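Side-chain contacts in putative immunoglobulin-blocking virulence protein (Mycoplasma mycoides subsp. capri, PDB 7ADK), which probably binds and blocks host immunoglobulins as a mycoplasma virulence factor, here in complex with a lipoprotein chain: residues L253-N256 with N257-F261; T279-Q282 with E283-W286; L344-N348 with S349-V353; S364-A368 with N369-P373. All coordinates share one frame; numbering follows the deposited sequence.

Contact 1 (L253-N256 with N257-F261); sequences LDSN and NVINF
The backbone from Ser-255 to Val-258 folds back as a type I' beta turn, with Asn-256 and Asn-257 at its two central positions. Both have positive phi, 48° and 66°, a left-handed conformation that asparagine tolerates better than most residues. Val-258 N closes the turn, donating to Ser-255 O at 2.8 Å and nearly straight (171°). Ile-259 N adds a second bond to the same oxygen at 3.1 Å, from four residues on, so the shared carbonyl links the turn to Ile-259, where a 3-10 segment starts.

Among the side chains, Asn-256 uses both ends of its amide. Its ND2 reaches back to Asp-254 O at 2.8 Å, lying in the carbonyl plane and with the acceptor close to its own amide plane; this turns OD1 the other way, against Val-258 CG2 at 3.3 Å. Ile-259 CG2 rests on Ser-255 OG at 3.5 Å. Its CG1 branch is anti to the backbone N, and from there CD1 extends over Leu-253 CA at 4.1 Å. Ser-255 and Ile-259 also touch Tyr-270, while Leu-253 packs on helix 280-288.

The two carbonyls that follow the helix are thus served differently, Asp-254 O by the side-chain amide of Asn-256 and Ser-255 O by two backbone N-H groups, while the aliphatic Leu-253 and Ile-259 are buried.

Contact 2 (T279-Q282 with E283-W286); sequences TKNQ and EYIW
The first turn of helix 280-288 brings Glu-283 back to Thr-279, with Thr-279 at the N-cap position. Glu-283 N donates to Thr-279 O at 3.2 Å, and Tyr-284 N and Ile-285 N repeat the step to Lys-280 O and Asn-281 O, each at 3.0 Å. Thr-279 OG1 caps no backbone N-H; instead it accepts from Gln-282 NE2 at 2.9 Å. An extended glutamine three residues on has the length to reach that hydroxyl, which ties the start of the helix together through side chains.

As in any alpha-helix, residues three and four apart share a face, and here Tyr-284 lies back along the first turn. With chi1 at 85°, its CG sits between the backbone N and the carbonyl carbon, which swings the ring to the Lys-280 and Asn-281 side. Asn-281 OD1 then approaches CE1 of Tyr-284 at 3.5 Å, the amide and ring planes only 19° apart. Ile-285 sets CG1 against Asn-281 O at 3.2 Å and packs on Ile-227 of helix 227-235, a buried place suited to a branched aliphatic. Lys-280 passes its CB by Tyr-284 CE1, while its NZ makes a salt bridge to Asp-349 of the Lipoprotein chain.

Contact 3 (L344-N348 with S349-V353); sequences LRRDN and SEYRV
Ser-349 turns its side chain back on Arg-345, one turn earlier in helix 339-351. Its chi1 of 63° places OG where it can give a bond to Arg-345 O at 2.7 Å, while Ser-349 N binds the same oxygen at 3.0 Å from the opposite face of the carbonyl plane. A short hydroxyl is well suited to folding back on its own helix in this way.

Glu-350 comes next, its backbone N only weakly bonded to Arg-346 O. Its carboxylate touches the aliphatic part of Arg-346, OE2 lying 3.4 Å from CD, but its salt bridge is made to Lys-165.

Tyr-351 brings one ring edge to Asp-347: OD1 lies near the ring plane, 3.5 Å from CD2, with the carboxylate nearly perpendicular to the ring (83°). CE2 of Tyr-351 sits over a face of the Arg-346 guanidinium, 3.6 Å from NE.

A wider, pi-type turn occupies 349-351, and Arg-352 N reaches five residues back to Asp-347 O at 3.3 Å, an oxygen that Tyr-351 N also uses. The arginine runs alongside Asn-348, and NH1 meets OD1 at 3.1 Å almost in a straight line; NH2 goes on to Asp-532.

Asp-347 is held at both carboxylate oxygens. Arg-346 NE and NH2 both hold OD1, NE at 2.8 Å, and Tyr-167 OH and Trp-527 NE1 bond to OD2, so the buried carboxylate is probably kept ionised.

Contact 4 (S364-A368 with N369-P373); sequences SDRIA and NGTYP
A Schellman motif ends helix 364-369, with Thr-371 closing back on Arg-366 and Gly-370 as the C' residue. Thr-371 N donates to Arg-366 O at 2.9 Å, in the carbonyl plane, and Gly-370 N makes the inner bond to Ile-367 O, a weak one at 3.4 Å. Gly-370 has a phi of 75°, which glycine adopts readily because it carries no CB. One step earlier the ordinary helical pattern still holds, Asn-369 N bonding to Asp-365 O at 3.1 Å.

The last carbonyls of a helix lack the N-H groups of a following turn, and here Arg-450 supplies donors: its NH2 bonds to Ala-368 O, while its NH1 adds a weak bond to Ile-367 O. Beyond the motif, Arg-362 NH2 takes Thr-371 O, and Tyr-372 OH is bonded to Glu-478 on strand 473-481.

The side chain of Arg-366 runs from the helix past Thr-371 to Pro-373. Extended from CG to NE, it crosses Thr-371 at about a right angle, and Thr-371 CB lies at the guanidinium edge. OG1, brought round by a chi1 of 68°, packs on Arg-366 CG at 3.5 Å and accepts a weak bond from NH2, also at 3.5 Å. Beyond it the flat group lies over the peptide joining Tyr-372 to Pro-373. A proline suits this place, since the peptide and the proline ring give the guanidinium a surface to lie against and the proline nitrogen has no N-H needing a partner: Pro-373 N lies 3.9 Å from Arg-366 CZ, over the centre of the guanidinium.

The four contacts form two pairs. Contacts 1 and 2, with centres 14 Å apart, belong to one helical region: Leu-253 CD2 packs on Tyr-284 CD2 at 3.4 Å, and Asp-254 OD1 lies 3.6 Å from Tyr-284 CE2, so the end of helix 247-253 packs on Tyr-284 of helix 280-288. Contacts 3 and 4, centres 16 Å apart, belong to successive helices, 339-351 and 364-369, and meet where Arg-352 NH2 lies 3.7 Å from Tyr-372 CE2, with Arg-362 close to both residues. Between the pairs, centres are about 48 to 53 Å apart and nothing touches. Of the four, only contact 2 reaches the Lipoprotein chain, through Lys-280.

Contact 1 (L253-N256 with N257-F261)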
loop_
_atom_site.group_PDB
_atom_site.type_symbol
_atom_site.label_atom_id
_atom_site.label_comp_id
_atom_site.label_asym_id
_atom_site.label_seq_id
_atom_site.Cartn_x
_atom_site.Cartn_y
_atom_site.Cartn_z
ATOM N N LEU A 253 37.250 9.945 -27.588
ATOM C CA LEU A 253 37.328 8.608 -28.184
ATOM C C LEU A 253 36.555 8.492 -29.501
ATOM O O LEU A 253 36.997 7.797 -30.407
ATOM C CB LEU A 253 36.783 7.616 -27.139
ATOM C CG LEU A 253 37.553 6.313 -26.967
ATOM C CD1 LEU A 253 38.968 6.589 -26.485
ATOM C CD2 LEU A 253 36.848 5.450 -25.919
ATOM N N ASP A 254 35.419 9.177 -29.623
ATOM C CA ASP A 254 34.733 9.363 -30.905
ATOM C C ASP A 254 35.577 10.284 -31.795
ATOM O O ASP A 254 35.738 11.459 -31.474
ATOM C CB ASP A 254 33.327 9.930 -30.683
ATOM C CG ASP A 254 32.386 8.967 -29.965
ATOM O OD1 ASP A 254 32.532 7.735 -30.107
ATOM O OD2 ASP A 254 31.438 9.448 -29.309
ATOM N N SER A 255 36.124 9.748 -32.894
ATOM C CA SER A 255 37.310 10.272 -33.584
ATOM C C SER A 255 37.351 11.782 -33.813
ATOM O O SER A 255 38.372 12.416 -33.547
ATOM C CB SER A 255 37.444 9.547 -34.921
ATOM O OG SER A 255 38.473 10.075 -35.705
ATOM N N ASN A 256 36.255 12.350 -34.332
ATOM C CA ASN A 256 36.018 13.780 -34.593
ATOM C C ASN A 256 37.149 14.543 -35.332
ATOM O O ASN A 256 37.222 15.771 -35.267
ATOM C CB ASN A 256 35.464 14.468 -33.325
ATOM C CG ASN A 256 36.507 14.908 -32.313
ATOM O OD1 ASN A 256 36.863 16.074 -32.229
ATOM N ND2 ASN A 256 36.968 14.025 -31.466
ATOM N N ASN A 257 38.015 13.829 -36.053
ATOM C CA ASN A 257 39.248 14.309 -36.692
ATOM C C ASN A 257 40.346 14.768 -35.701
ATOM O O ASN A 257 41.194 15.585 -36.055
ATOM C CB ASN A 257 38.967 15.317 -37.833
ATOM C CG ASN A 257 38.083 14.813 -38.956
ATOM O OD1 ASN A 257 37.055 14.187 -38.771
ATOM N ND2 ASN A 257 38.442 15.092 -40.179
ATOM N N VAL A 258 40.348 14.246 -34.467
ATOM C CA VAL A 258 41.328 14.587 -33.419
ATOM C C VAL A 258 42.045 13.370 -32.821
ATOM O O VAL A 258 43.235 13.473 -32.529
ATOM C CB VAL A 258 40.676 15.432 -32.307
ATOM C CG1 VAL A 258 41.687 15.846 -31.234
ATOM C CG2 VAL A 258 40.080 16.731 -32.855
ATOM N N ILE A 259 41.374 12.219 -32.657
ATOM C CA ILE A 259 41.859 11.107 -31.799
ATOM C C ILE A 259 43.285 10.631 -32.099
ATOM O O ILE A 259 44.012 10.246 -31.185
ATOM C CB ILE A 259 40.869 9.923 -31.823
ATOM C CG1 ILE A 259 41.216 8.789 -30.843
ATOM C CG2 ILE A 259 40.756 9.291 -33.217
ATOM C CD1 ILE A 259 41.202 9.163 -29.388
ATOM N N ASN A 260 43.723 10.697 -33.356
ATOM C CA ASN A 260 45.020 10.164 -33.753
ATOM C C ASN A 260 46.204 10.910 -33.116
ATOM O O ASN A 260 47.247 10.310 -32.896
ATOM C CB ASN A 260 45.107 10.152 -35.281
ATOM C CG ASN A 260 46.242 9.272 -35.761
ATOM O OD1 ASN A 260 46.411 8.151 -35.320
ATOM N ND2 ASN A 260 47.045 9.736 -36.670
ATOM N N PHE A 261 46.061 12.181 -32.740
ATOM C CA PHE A 261 47.140 12.932 -32.086
ATOM C C PHE A 261 47.394 12.554 -30.616
ATOM O O PHE A 261 48.369 13.018 -30.029
ATOM C CB PHE A 261 46.891 14.431 -32.277
ATOM C CG PHE A 261 47.063 14.879 -33.710
ATOM C CD1 PHE A 261 48.346 14.881 -34.280
ATOM C CD2 PHE A 261 45.957 15.261 -34.488
ATOM C CE1 PHE A 261 48.523 15.273 -35.616
ATOM C CE2 PHE A 261 46.135 15.664 -35.820
ATOM C CZ PHE A 261 47.418 15.670 -36.383
#

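Contact 2 (T279-Q282 with E283-W286)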
loop_
_atom_site.group_PDB
_atom_site.type_symbol
_atom_site.label_atom_id
_atom_site.label_comp_id
_atom_site.label_asym_id
_atom_site.label_seq_id
_atom_site.Cartn_x
_atom_site.Cartn_y
_atom_site.Cartn_z
ATOM N N THR A 279 33.220 -5.047 -33.608
ATOM C CA THR A 279 32.196 -4.388 -32.781
ATOM C C THR A 279 32.706 -3.004 -32.404
ATOM O O THR A 279 33.910 -2.862 -32.206
ATOM C CB THR A 279 31.940 -5.185 -31.485
ATOM O OG1 THR A 279 31.730 -6.561 -31.699
ATOM C CG2 THR A 279 30.745 -4.708 -30.678
ATOM N N LYS A 280 31.842 -2.001 -32.201
ATOM C CA LYS A 280 32.291 -0.657 -31.798
ATOM C C LYS A 280 33.073 -0.661 -30.496
ATOM O O LYS A 280 34.175 -0.142 -30.465
ATOM C CB LYS A 280 31.115 0.328 -31.753
ATOM C CG LYS A 280 30.530 0.684 -33.124
ATOM C CD LYS A 280 31.524 1.361 -34.085
ATOM C CE LYS A 280 32.284 0.379 -34.982
ATOM N NZ LYS A 280 33.229 1.055 -35.871
ATOM N N ASN A 281 32.583 -1.332 -29.447
ATOM C CA ASN A 281 33.287 -1.456 -28.157
ATOM C C ASN A 281 34.677 -2.101 -28.291
ATOM O O ASN A 281 35.621 -1.575 -27.718
ATOM C CB ASN A 281 32.420 -2.205 -27.123
ATOM C CG ASN A 281 31.300 -1.368 -26.513
ATOM O OD1 ASN A 281 31.380 -0.159 -26.384
ATOM N ND2 ASN A 281 30.216 -1.981 -26.108
ATOM N N GLN A 282 34.832 -3.182 -29.064
ATOM C CA GLN A 282 36.139 -3.809 -29.338
ATOM C C GLN A 282 37.134 -2.833 -29.982
ATOM O O GLN A 282 38.299 -2.829 -29.609
ATOM C CB GLN A 282 35.971 -5.039 -30.248
ATOM C CG GLN A 282 35.237 -6.173 -29.536
ATOM C CD GLN A 282 35.260 -7.491 -30.309
ATOM O OE1 GLN A 282 36.280 -8.147 -30.432
ATOM N NE2 GLN A 282 34.156 -7.964 -30.840
ATOM N N GLU A 283 36.676 -1.978 -30.896
ATOM C CA GLU A 283 37.426 -0.804 -31.346
ATOM C C GLU A 283 37.786 0.144 -30.199
ATOM O O GLU A 283 38.964 0.335 -29.915
ATOM C CB GLU A 283 36.680 -0.126 -32.514
ATOM C CG GLU A 283 37.040 1.318 -32.906
ATOM C CD GLU A 283 38.482 1.641 -33.310
ATOM O OE1 GLU A 283 39.421 0.857 -33.065
ATOM O OE2 GLU A 283 38.670 2.741 -33.876
ATOM N N TYR A 284 36.836 0.776 -29.513
ATOM C CA TYR A 284 37.216 1.983 -28.775
ATOM C C TYR A 284 37.803 1.657 -27.381
ATOM O O TYR A 284 38.545 2.459 -26.825
ATOM C CB TYR A 284 36.177 3.088 -29.065
ATOM C CG TYR A 284 34.859 3.265 -28.336
ATOM C CD1 TYR A 284 33.835 2.327 -28.503
ATOM C CD2 TYR A 284 34.444 4.595 -28.142
ATOM C CE1 TYR A 284 32.481 2.622 -28.267
ATOM C CE2 TYR A 284 33.095 4.935 -27.954
ATOM C CZ TYR A 284 32.104 3.941 -27.981
ATOM O OH TYR A 284 30.803 4.262 -27.791
ATOM N N ILE A 285 37.714 0.388 -26.939
ATOM C CA ILE A 285 38.619 -0.251 -25.956
ATOM C C ILE A 285 40.099 -0.160 -26.377
ATOM O O ILE A 285 40.982 0.109 -25.561
ATOM C CB ILE A 285 38.209 -1.736 -25.724
ATOM C CG1 ILE A 285 36.938 -1.802 -24.850
ATOM C CG2 ILE A 285 39.309 -2.586 -25.067
ATOM C CD1 ILE A 285 36.311 -3.188 -24.687
ATOM N N TRP A 286 40.406 -0.375 -27.655
ATOM C CA TRP A 286 41.763 -0.292 -28.183
ATOM C C TRP A 286 42.264 1.156 -28.263
ATOM O O TRP A 286 43.472 1.371 -28.344
ATOM C CB TRP A 286 41.845 -1.058 -29.516
ATOM C CG TRP A 286 43.199 -1.242 -30.124
ATOM C CD1 TRP A 286 44.084 -2.217 -29.830
ATOM C CD2 TRP A 286 43.837 -0.442 -31.157
ATOM N NE1 TRP A 286 45.256 -2.001 -30.518
ATOM C CE2 TRP A 286 45.175 -0.891 -31.317
ATOM C CE3 TRP A 286 43.411 0.599 -32.002
ATOM C CZ2 TRP A 286 46.078 -0.262 -32.179
ATOM C CZ3 TRP A 286 44.287 1.180 -32.934
ATOM C CH2 TRP A 286 45.630 0.786 -32.993
#

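Contact 3 (L344-N348 with S349-V353)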
loop_
_atom_site.group_PDB
_atom_site.type_symbol
_atom_site.label_atom_id
_atom_site.label_comp_id
_atom_site.label_asym_id
_atom_site.label_seq_id
_atom_site.Cartn_x
_atom_site.Cartn_y
_atom_site.Cartn_z
ATOM N N LEU A 344 30.612 18.307 10.572
ATOM C CA LEU A 344 30.351 16.973 11.123
ATOM C C LEU A 344 31.423 16.505 12.126
ATOM O O LEU A 344 31.086 15.869 13.117
ATOM C CB LEU A 344 30.185 15.944 9.995
ATOM C CG LEU A 344 28.760 15.810 9.445
ATOM C CD1 LEU A 344 28.416 16.872 8.421
ATOM C CD2 LEU A 344 28.558 14.446 8.810
ATOM N N ARG A 345 32.697 16.853 11.925
ATOM C CA ARG A 345 33.775 16.582 12.890
ATOM C C ARG A 345 33.539 17.324 14.195
ATOM O O ARG A 345 33.576 16.719 15.259
ATOM C CB ARG A 345 35.140 16.946 12.291
ATOM C CG ARG A 345 36.279 16.251 13.052
ATOM C CD ARG A 345 37.673 16.683 12.585
ATOM N NE ARG A 345 37.833 16.554 11.125
ATOM C CZ ARG A 345 37.867 17.532 10.240
ATOM N NH1 ARG A 345 37.934 18.782 10.562
ATOM N NH2 ARG A 345 37.855 17.277 8.974
ATOM N N ARG A 346 33.279 18.630 14.126
ATOM C CA ARG A 346 32.974 19.457 15.292
ATOM C C ARG A 346 31.758 18.924 16.033
ATOM O O ARG A 346 31.837 18.749 17.239
ATOM C CB ARG A 346 32.847 20.913 14.828
ATOM C CG ARG A 346 32.779 21.959 15.954
ATOM C CD ARG A 346 31.445 22.049 16.700
ATOM N NE ARG A 346 30.312 22.150 15.773
ATOM C CZ ARG A 346 29.946 23.190 15.075
ATOM N NH1 ARG A 346 30.450 24.373 15.208
ATOM N NH2 ARG A 346 29.018 23.039 14.200
ATOM N N ASP A 347 30.690 18.553 15.334
ATOM C CA ASP A 347 29.493 18.002 15.977
ATOM C C ASP A 347 29.706 16.619 16.629
ATOM O O ASP A 347 29.345 16.428 17.791
ATOM C CB ASP A 347 28.281 18.007 15.017
ATOM C CG ASP A 347 27.686 19.384 14.660
ATOM O OD1 ASP A 347 28.381 20.412 14.761
ATOM O OD2 ASP A 347 26.487 19.463 14.306
ATOM N N ASN A 348 30.333 15.654 15.956
ATOM C CA ASN A 348 30.613 14.333 16.532
ATOM C C ASN A 348 31.603 14.365 17.707
ATOM O O ASN A 348 31.536 13.514 18.593
ATOM C CB ASN A 348 31.105 13.384 15.435
ATOM C CG ASN A 348 30.032 12.945 14.462
ATOM O OD1 ASN A 348 28.936 12.555 14.813
ATOM N ND2 ASN A 348 30.311 12.976 13.197
ATOM N N SER A 349 32.511 15.335 17.732
ATOM C CA SER A 349 33.568 15.442 18.745
ATOM C C SER A 349 33.199 16.267 19.976
ATOM O O SER A 349 33.882 16.140 20.992
ATOM C CB SER A 349 34.856 15.957 18.117
ATOM O OG SER A 349 34.692 17.257 17.614
ATOM N N GLU A 350 32.152 17.096 19.923
ATOM C CA GLU A 350 31.769 17.956 21.053
ATOM C C GLU A 350 30.267 18.130 21.317
ATOM O O GLU A 350 29.925 18.449 22.455
ATOM C CB GLU A 350 32.480 19.316 20.938
ATOM C CG GLU A 350 31.656 20.406 20.240
ATOM C CD GLU A 350 32.452 21.686 19.955
ATOM O OE1 GLU A 350 33.676 21.627 19.702
ATOM O OE2 GLU A 350 31.835 22.777 19.992
ATOM N N TYR A 351 29.362 17.939 20.350
ATOM C CA TYR A 351 27.921 17.981 20.647
ATOM C C TYR A 351 27.409 16.639 21.140
ATOM O O TYR A 351 26.628 16.599 22.084
ATOM C CB TYR A 351 27.069 18.481 19.477
ATOM C CG TYR A 351 27.063 19.985 19.321
ATOM C CD1 TYR A 351 26.563 20.804 20.348
ATOM C CD2 TYR A 351 27.518 20.573 18.137
ATOM C CE1 TYR A 351 26.571 22.199 20.215
ATOM C CE2 TYR A 351 27.547 21.965 18.000
ATOM C CZ TYR A 351 27.091 22.777 19.048
ATOM O OH TYR A 351 27.164 24.120 18.923
ATOM N N ARG A 352 27.865 15.530 20.565
ATOM C CA ARG A 352 27.437 14.192 20.994
ATOM C C ARG A 352 27.901 13.878 22.413
ATOM O O ARG A 352 29.057 14.100 22.758
ATOM C CB ARG A 352 27.921 13.129 20.007
ATOM C CG ARG A 352 27.343 13.408 18.630
ATOM C CD ARG A 352 27.665 12.322 17.621
ATOM N NE ARG A 352 26.782 11.166 17.759
ATOM C CZ ARG A 352 26.260 10.476 16.768
ATOM N NH1 ARG A 352 26.670 10.569 15.539
ATOM N NH2 ARG A 352 25.271 9.690 17.008
ATOM N N VAL A 353 27.029 13.294 23.226
ATOM C CA VAL A 353 27.459 12.449 24.344
ATOM C C VAL A 353 27.806 11.074 23.767
ATOM O O VAL A 353 27.227 10.674 22.759
ATOM C CB VAL A 353 26.415 12.439 25.472
ATOM C CG1 VAL A 353 25.157 11.666 25.152
ATOM C CG2 VAL A 353 27.002 11.875 26.755
#

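Contact 4 (S364-A368 with N369-P373)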
loop_
_atom_site.group_PDB
_atom_site.type_symbol
_atom_site.label_atom_id
_atom_site.label_comp_id
_atom_site.label_asym_id
_atom_site.label_seq_id
_atom_site.Cartn_x
_atom_site.Cartn_y
_atom_site.Cartn_z
ATOM N N SER A 364 23.884 1.789 10.439
ATOM C CA SER A 364 22.615 1.253 10.942
ATOM C C SER A 364 22.781 0.186 12.035
ATOM O O SER A 364 22.003 0.168 12.983
ATOM C CB SER A 364 21.829 0.685 9.764
ATOM O OG SER A 364 20.662 0.015 10.171
ATOM N N ASP A 365 23.797 -0.682 11.954
ATOM C CA ASP A 365 24.115 -1.681 12.990
ATOM C C ASP A 365 24.670 -1.039 14.268
ATOM O O ASP A 365 24.318 -1.458 15.369
ATOM C CB ASP A 365 25.097 -2.737 12.456
ATOM C CG ASP A 365 24.481 -3.862 11.607
ATOM O OD1 ASP A 365 23.268 -3.839 11.302
ATOM O OD2 ASP A 365 25.222 -4.806 11.240
ATOM N N ARG A 366 25.483 0.020 14.149
ATOM C CA ARG A 366 25.944 0.835 15.283
ATOM C C ARG A 366 24.785 1.555 15.956
ATOM O O ARG A 366 24.717 1.592 17.179
ATOM C CB ARG A 366 27.005 1.867 14.875
ATOM C CG ARG A 366 28.437 1.333 14.755
ATOM C CD ARG A 366 29.421 2.473 15.047
ATOM N NE ARG A 366 30.835 2.096 14.952
ATOM C CZ ARG A 366 31.599 1.572 15.885
ATOM N NH1 ARG A 366 32.871 1.478 15.698
ATOM N NH2 ARG A 366 31.134 1.133 17.011
ATOM N N ILE A 367 23.878 2.130 15.172
ATOM C CA ILE A 367 22.698 2.825 15.683
ATOM C C ILE A 367 21.758 1.838 16.377
ATOM O O ILE A 367 21.332 2.109 17.487
ATOM C CB ILE A 367 21.968 3.619 14.583
ATOM C CG1 ILE A 367 22.833 4.710 13.937
ATOM C CG2 ILE A 367 20.728 4.299 15.174
ATOM C CD1 ILE A 367 22.286 5.132 12.576
ATOM N N ALA A 368 21.452 0.682 15.795
ATOM C CA ALA A 368 20.540 -0.269 16.414
ATOM C C ALA A 368 21.082 -0.852 17.730
ATOM O O ALA A 368 20.373 -0.850 18.736
ATOM C CB ALA A 368 20.198 -1.355 15.396
ATOM N N ASN A 369 22.339 -1.309 17.753
ATOM C CA ASN A 369 23.014 -1.854 18.932
ATOM C C ASN A 369 23.422 -0.786 19.958
ATOM O O ASN A 369 23.728 -1.119 21.098
ATOM C CB ASN A 369 24.248 -2.652 18.487
ATOM C CG ASN A 369 23.988 -3.899 17.660
ATOM O OD1 ASN A 369 24.908 -4.488 17.119
ATOM N ND2 ASN A 369 22.778 -4.385 17.538
ATOM N N GLY A 370 23.423 0.492 19.594
ATOM C CA GLY A 370 23.797 1.583 20.482
ATOM C C GLY A 370 25.297 1.693 20.735
ATOM O O GLY A 370 25.695 1.908 21.878
ATOM N N THR A 371 26.140 1.516 19.710
ATOM C CA THR A 371 27.599 1.510 19.820
ATOM C C THR A 371 28.238 2.689 19.095
ATOM O O THR A 371 27.680 3.274 18.170
ATOM C CB THR A 371 28.208 0.175 19.379
ATOM O OG1 THR A 371 28.024 0.020 18.023
ATOM C CG2 THR A 371 27.618 -1.023 20.107
ATOM N N TYR A 372 29.403 3.122 19.571
ATOM C CA TYR A 372 30.061 4.373 19.189
ATOM C C TYR A 372 31.583 4.174 19.020
ATOM O O TYR A 372 32.192 3.500 19.852
ATOM C CB TYR A 372 29.771 5.445 20.247
ATOM C CG TYR A 372 28.333 5.916 20.334
ATOM C CD1 TYR A 372 27.396 5.246 21.141
ATOM C CD2 TYR A 372 27.942 7.057 19.622
ATOM C CE1 TYR A 372 26.070 5.700 21.222
ATOM C CE2 TYR A 372 26.625 7.524 19.714
ATOM C CZ TYR A 372 25.679 6.844 20.501
ATOM O OH TYR A 372 24.409 7.319 20.550
ATOM N N PRO A 373 32.238 4.765 18.006
ATOM C CA PRO A 373 33.682 4.650 17.827
ATOM C C PRO A 373 34.490 5.100 19.054
ATOM O O PRO A 373 34.331 6.204 19.551
ATOM C CB PRO A 373 34.009 5.489 16.597
ATOM C CG PRO A 373 32.698 5.615 15.851
ATOM C CD PRO A 373 31.647 5.546 16.938
#